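Prenylcyclase (Actinoplanes teichomyceticus, PDB 6IJ1) probably acts on prenyl substrates as a terpene-cyclase-like enzyme, although the reaction it carries out is not established. Local coordinates at residues Leu327-Thr330 against Ala331-Gln335; Glu10-Ala13 against Val14-Val18. One frame throughout, in Å; residues are numbered along the deposited sequence.

Contact 1: residues Leu327-Thr330 against Ala331-Gln335; sequences LHTT and ATVLQ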
loop_
_atom_site.group_PDB
_atom_site.type_symbol
_atom_site.label_atom_id
_atom_site.label_comp_id
_atom_site.label_asym_id
_atom_site.label_seq_id
_atom_site.Cartn_x
_atom_site.Cartn_y
_atom_site.Cartn_z
ATOM N N LEU A 327 -6.110 -10.763 3.279
ATOM C CA LEU A 327 -6.096 -10.500 1.825
ATOM C C LEU A 327 -4.986 -9.502 1.484
ATOM O O LEU A 327 -4.287 -9.662 0.473
ATOM C CB LEU A 327 -7.436 -9.947 1.308
ATOM C CG LEU A 327 -8.741 -10.649 1.682
ATOM C CD1 LEU A 327 -9.837 -10.118 0.698
ATOM C CD2 LEU A 327 -8.669 -12.125 1.609
ATOM N N HIS A 328 -4.811 -8.459 2.309
ATOM C CA HIS A 328 -3.789 -7.478 1.977
ATOM C C HIS A 328 -2.415 -8.104 2.023
ATOM O O HIS A 328 -1.608 -7.927 1.113
ATOM C CB HIS A 328 -3.918 -6.297 2.958
ATOM C CG HIS A 328 -3.170 -5.072 2.544
ATOM N ND1 HIS A 328 -1.803 -5.038 2.465
ATOM C CD2 HIS A 328 -3.611 -3.850 2.161
ATOM C CE1 HIS A 328 -1.419 -3.841 2.061
ATOM N NE2 HIS A 328 -2.500 -3.090 1.855
ATOM N N THR A 329 -2.152 -8.890 3.062
ATOM C CA THR A 329 -0.837 -9.559 3.156
ATOM C C THR A 329 -0.620 -10.480 1.979
ATOM O O THR A 329 0.439 -10.477 1.360
ATOM C CB THR A 329 -0.737 -10.382 4.466
ATOM O OG1 THR A 329 -0.849 -9.536 5.608
ATOM C CG2 THR A 329 0.616 -11.147 4.550
ATOM N N THR A 330 -1.614 -11.292 1.644
ATOM C CA THR A 330 -1.416 -12.258 0.573
ATOM C C THR A 330 -1.188 -11.551 -0.754
ATOM O O THR A 330 -0.306 -11.968 -1.515
ATOM C CB THR A 330 -2.646 -13.175 0.526
ATOM O OG1 THR A 330 -2.725 -13.872 1.758
ATOM C CG2 THR A 330 -2.509 -14.186 -0.635
ATOM N N ALA A 331 -1.961 -10.486 -1.019
ATOM C CA ALA A 331 -1.718 -9.757 -2.273
ATOM C C ALA A 331 -0.311 -9.193 -2.307
ATOM O O ALA A 331 0.387 -9.250 -3.351
ATOM C CB ALA A 331 -2.755 -8.644 -2.461
ATOM N N THR A 332 0.129 -8.589 -1.193
ATOM C CA THR A 332 1.480 -8.038 -1.108
ATOM C C THR A 332 2.543 -9.094 -1.384
ATOM O O THR A 332 3.528 -8.838 -2.120
ATOM C CB THR A 332 1.685 -7.403 0.282
ATOM O OG1 THR A 332 0.609 -6.467 0.548
ATOM C CG2 THR A 332 3.003 -6.682 0.381
ATOM N N VAL A 333 2.383 -10.286 -0.800
ATOM C CA VAL A 333 3.326 -11.357 -1.006
ATOM C C VAL A 333 3.308 -11.815 -2.460
ATOM O O VAL A 333 4.370 -12.058 -3.040
ATOM C CB VAL A 333 2.998 -12.533 -0.041
ATOM C CG1 VAL A 333 3.898 -13.724 -0.434
ATOM C CG2 VAL A 333 3.260 -12.096 1.450
ATOM N N LEU A 334 2.122 -11.983 -3.056
ATOM C CA LEU A 334 2.099 -12.415 -4.464
ATOM C C LEU A 334 2.821 -11.409 -5.348
ATOM O O LEU A 334 3.524 -11.816 -6.291
ATOM C CB LEU A 334 0.662 -12.604 -4.948
ATOM C CG LEU A 334 -0.061 -13.757 -4.253
ATOM C CD1 LEU A 334 -1.525 -13.812 -4.708
ATOM C CD2 LEU A 334 0.612 -15.124 -4.580
ATOM N N GLN A 335 2.664 -10.107 -5.071
ATOM C CA GLN A 335 3.399 -9.121 -5.885
ATOM C C GLN A 335 4.899 -9.349 -5.764
ATOM O O GLN A 335 5.642 -9.306 -6.775
ATOM C CB GLN A 335 2.971 -7.708 -5.438
ATOM C CG GLN A 335 3.659 -6.552 -6.225
ATOM C CD GLN A 335 3.021 -6.349 -7.544
ATOM O OE1 GLN A 335 1.828 -6.069 -7.623
ATOM N NE2 GLN A 335 3.778 -6.511 -8.604
#

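Contact 2: residues Glu10-Ala13 against Val14-Val18; sequences EASA and VRRGV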
loop_
_atom_site.group_PDB
_atom_site.type_symbol
_atom_site.label_atom_id
_atom_site.label_comp_id
_atom_site.label_asym_id
_atom_site.label_seq_id
_atom_site.Cartn_x
_atom_site.Cartn_y
_atom_site.Cartn_z
ATOM N N GLU A 10 7.704 -21.601 -6.387
ATOM C CA GLU A 10 7.129 -20.259 -6.338
ATOM C C GLU A 10 5.955 -20.100 -7.312
ATOM O O GLU A 10 4.978 -19.403 -7.000
ATOM C CB GLU A 10 8.215 -19.226 -6.594
ATOM C CG GLU A 10 9.322 -19.314 -5.548
ATOM C CD GLU A 10 10.627 -18.670 -5.987
ATOM O OE1 GLU A 10 10.675 -18.049 -7.079
ATOM O OE2 GLU A 10 11.622 -18.806 -5.231
ATOM N N ALA A 11 6.021 -20.726 -8.498
ATOM C CA ALA A 11 4.839 -20.745 -9.366
ATOM C C ALA A 11 3.644 -21.407 -8.670
ATOM O O ALA A 11 2.489 -20.959 -8.796
ATOM C CB ALA A 11 5.169 -21.469 -10.681
ATOM N N SER A 12 3.893 -22.495 -7.954
ATOM C CA SER A 12 2.818 -23.133 -7.211
ATOM C C SER A 12 2.318 -22.218 -6.090
ATOM O O SER A 12 1.116 -22.148 -5.846
ATOM C CB SER A 12 3.288 -24.454 -6.627
ATOM O OG SER A 12 2.185 -25.106 -5.990
ATOM N N ALA A 13 3.231 -21.581 -5.372
ATOM C CA ALA A 13 2.799 -20.651 -4.334
ATOM C C ALA A 13 1.912 -19.576 -4.905
ATOM O O ALA A 13 0.894 -19.217 -4.307
ATOM C CB ALA A 13 4.009 -20.035 -3.651
ATOM N N VAL A 14 2.288 -19.006 -6.060
ATOM C CA VAL A 14 1.467 -17.950 -6.652
ATOM C C VAL A 14 0.092 -18.485 -7.007
ATOM O O VAL A 14 -0.927 -17.838 -6.755
ATOM C CB VAL A 14 2.194 -17.334 -7.864
ATOM C CG1 VAL A 14 1.281 -16.424 -8.673
ATOM C CG2 VAL A 14 3.376 -16.532 -7.394
ATOM N N ARG A 15 0.045 -19.642 -7.682
ATOM C CA ARG A 15 -1.236 -20.239 -8.013
ATOM C C ARG A 15 -2.121 -20.444 -6.783
ATOM O O ARG A 15 -3.293 -20.077 -6.792
ATOM C CB ARG A 15 -1.025 -21.567 -8.750
ATOM C CG ARG A 15 -2.349 -22.187 -9.226
ATOM C CD ARG A 15 -2.151 -23.616 -9.782
ATOM N NE ARG A 15 -0.821 -23.752 -10.384
ATOM C CZ ARG A 15 0.178 -24.449 -9.834
ATOM N NH1 ARG A 15 -0.013 -25.066 -8.666
ATOM N NH2 ARG A 15 1.370 -24.514 -10.429
ATOM N N ARG A 16 -1.534 -20.971 -5.695
ATOM C CA ARG A 16 -2.343 -21.213 -4.497
ATOM C C ARG A 16 -2.801 -19.903 -3.826
ATOM O O ARG A 16 -3.898 -19.839 -3.270
ATOM C CB ARG A 16 -1.549 -22.037 -3.500
ATOM C CG ARG A 16 -1.428 -23.532 -3.931
ATOM C CD ARG A 16 -0.323 -24.226 -3.106
ATOM N NE ARG A 16 -0.666 -24.095 -1.705
ATOM C CZ ARG A 16 0.210 -24.143 -0.711
ATOM N NH1 ARG A 16 1.503 -24.375 -0.924
ATOM N NH2 ARG A 16 -0.211 -23.968 0.530
ATOM N N GLY A 17 -1.987 -18.852 -3.917
ATOM C CA GLY A 17 -2.392 -17.562 -3.390
ATOM C C GLY A 17 -3.495 -16.930 -4.215
ATOM O O GLY A 17 -4.424 -16.305 -3.688
ATOM N N VAL A 18 -3.424 -17.121 -5.549
ATOM C CA VAL A 18 -4.518 -16.677 -6.408
ATOM C C VAL A 18 -5.819 -17.394 -6.063
ATOM O O VAL A 18 -6.866 -16.760 -5.919
ATOM C CB VAL A 18 -4.151 -16.867 -7.898
ATOM C CG1 VAL A 18 -5.389 -16.596 -8.758
ATOM C CG2 VAL A 18 -3.071 -15.886 -8.265
HETATM O O HOH W 1 2.751 -25.480 -3.360
#

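Contact 1: residues Leu327-Thr330 against Ala331-Gln335
Thr332 doubles back on the turn before it: its OG1 donates to His328 O at 2.7 Å, while its backbone N reaches the same oxygen at 3.0 Å. The two donors come from opposite faces of the carbonyl plane, with OG1 well above it, 39° out. A chi1 of -53° sets OG1 beside the residue's own backbone N and thus over the preceding turn. OG1 also bonds to Tyr47 OH, and the His328 ring, which stacks on Tyr47, passes obliquely with ND1 3.4 Å from OG1. A valine here would probably leave Tyr47 OH without this partner and His328 O with one donor fewer.

Backbone bonds of the ordinary helical kind join Leu327 O to Ala331 N, Thr329 O to Val333 N and Thr330 O to Leu334 N.

Nonpolar contacts run along the flanks. Thr329 and Val333 lie side by side, their CG2 methyls 4.2 Å apart, while Thr329 OG1 is taken up by Asp323 and the Ser288 amide. Thr330 turns OG1 back to Gly326 O and leaves CG2 4.2 Å from Leu334 CD1.

Trp43 and Trp195 also meet the His328 ring, placing it in an aromatic cluster. The whole is the first turns of a buried alpha-helix, where i to i+4 backbone bonds are supplemented by a threonine hydroxyl returning to the i-4 carbonyl.

Contact 2: residues Glu10-Ala13 against Val14-Val18
The N-terminal helix 10-23 begins here, and its first turns carry a serine and two arginines along a partly exposed flank. Four i to i+4 backbone bonds hold it: Val14 N to Glu10 O, Arg15 N to Ala11 O, Arg16 N to Ser12 O and Gly17 N to Ala13 O. Ala13 O also accepts from Gln279 NE2.

Ser12 lies between the two arginines. Its OG, anti to the backbone N (chi1 -176°), is 2.7 Å from a water that accepts from Arg16 NH1 at 3.0 Å; the water sits at the guanidinium edge, in its plane. The Arg16 chain runs past the serine, with CD 3.9 Å from Ser12 OG. Arg15 bends at chi3 and folds its guanidinium back over the preceding turn, CZ coming 3.9 Å from Ser12 CA; Ala11 O stands 4.0 Å above one face, offset toward the rim.

On the buried side, Val14 CG2 lies 3.3 Å from Glu10 O, and Ala13 and Val14 pack on Leu337.

The water thus couples the serine hydroxyl to Arg16 without direct contact between their polar ends, and the backbone carbonyl beneath Arg15 probably offers its charge some mild electrostatic compensation.

From the N terminus, contact 2 comes first, within helix 10-23, and contact 1 follows within helix 327-341 near the other end of the chain. Each lies in a single continuous helical stretch, so neither closes a long loop, and they are in series without nesting or crossing. Their centres are 11 Å apart, and they meet through Leu334, whose CD2 packs 3.6 Å from Val14 CA and whose CD1 lies 3.7 Å from Gly17 C. The first and last helices of the modelled chain are thereby joined side to side. Helix 327-341 also packs on helices 42-52 and 246-256, whereas contact 2 sits farther from the chain centre.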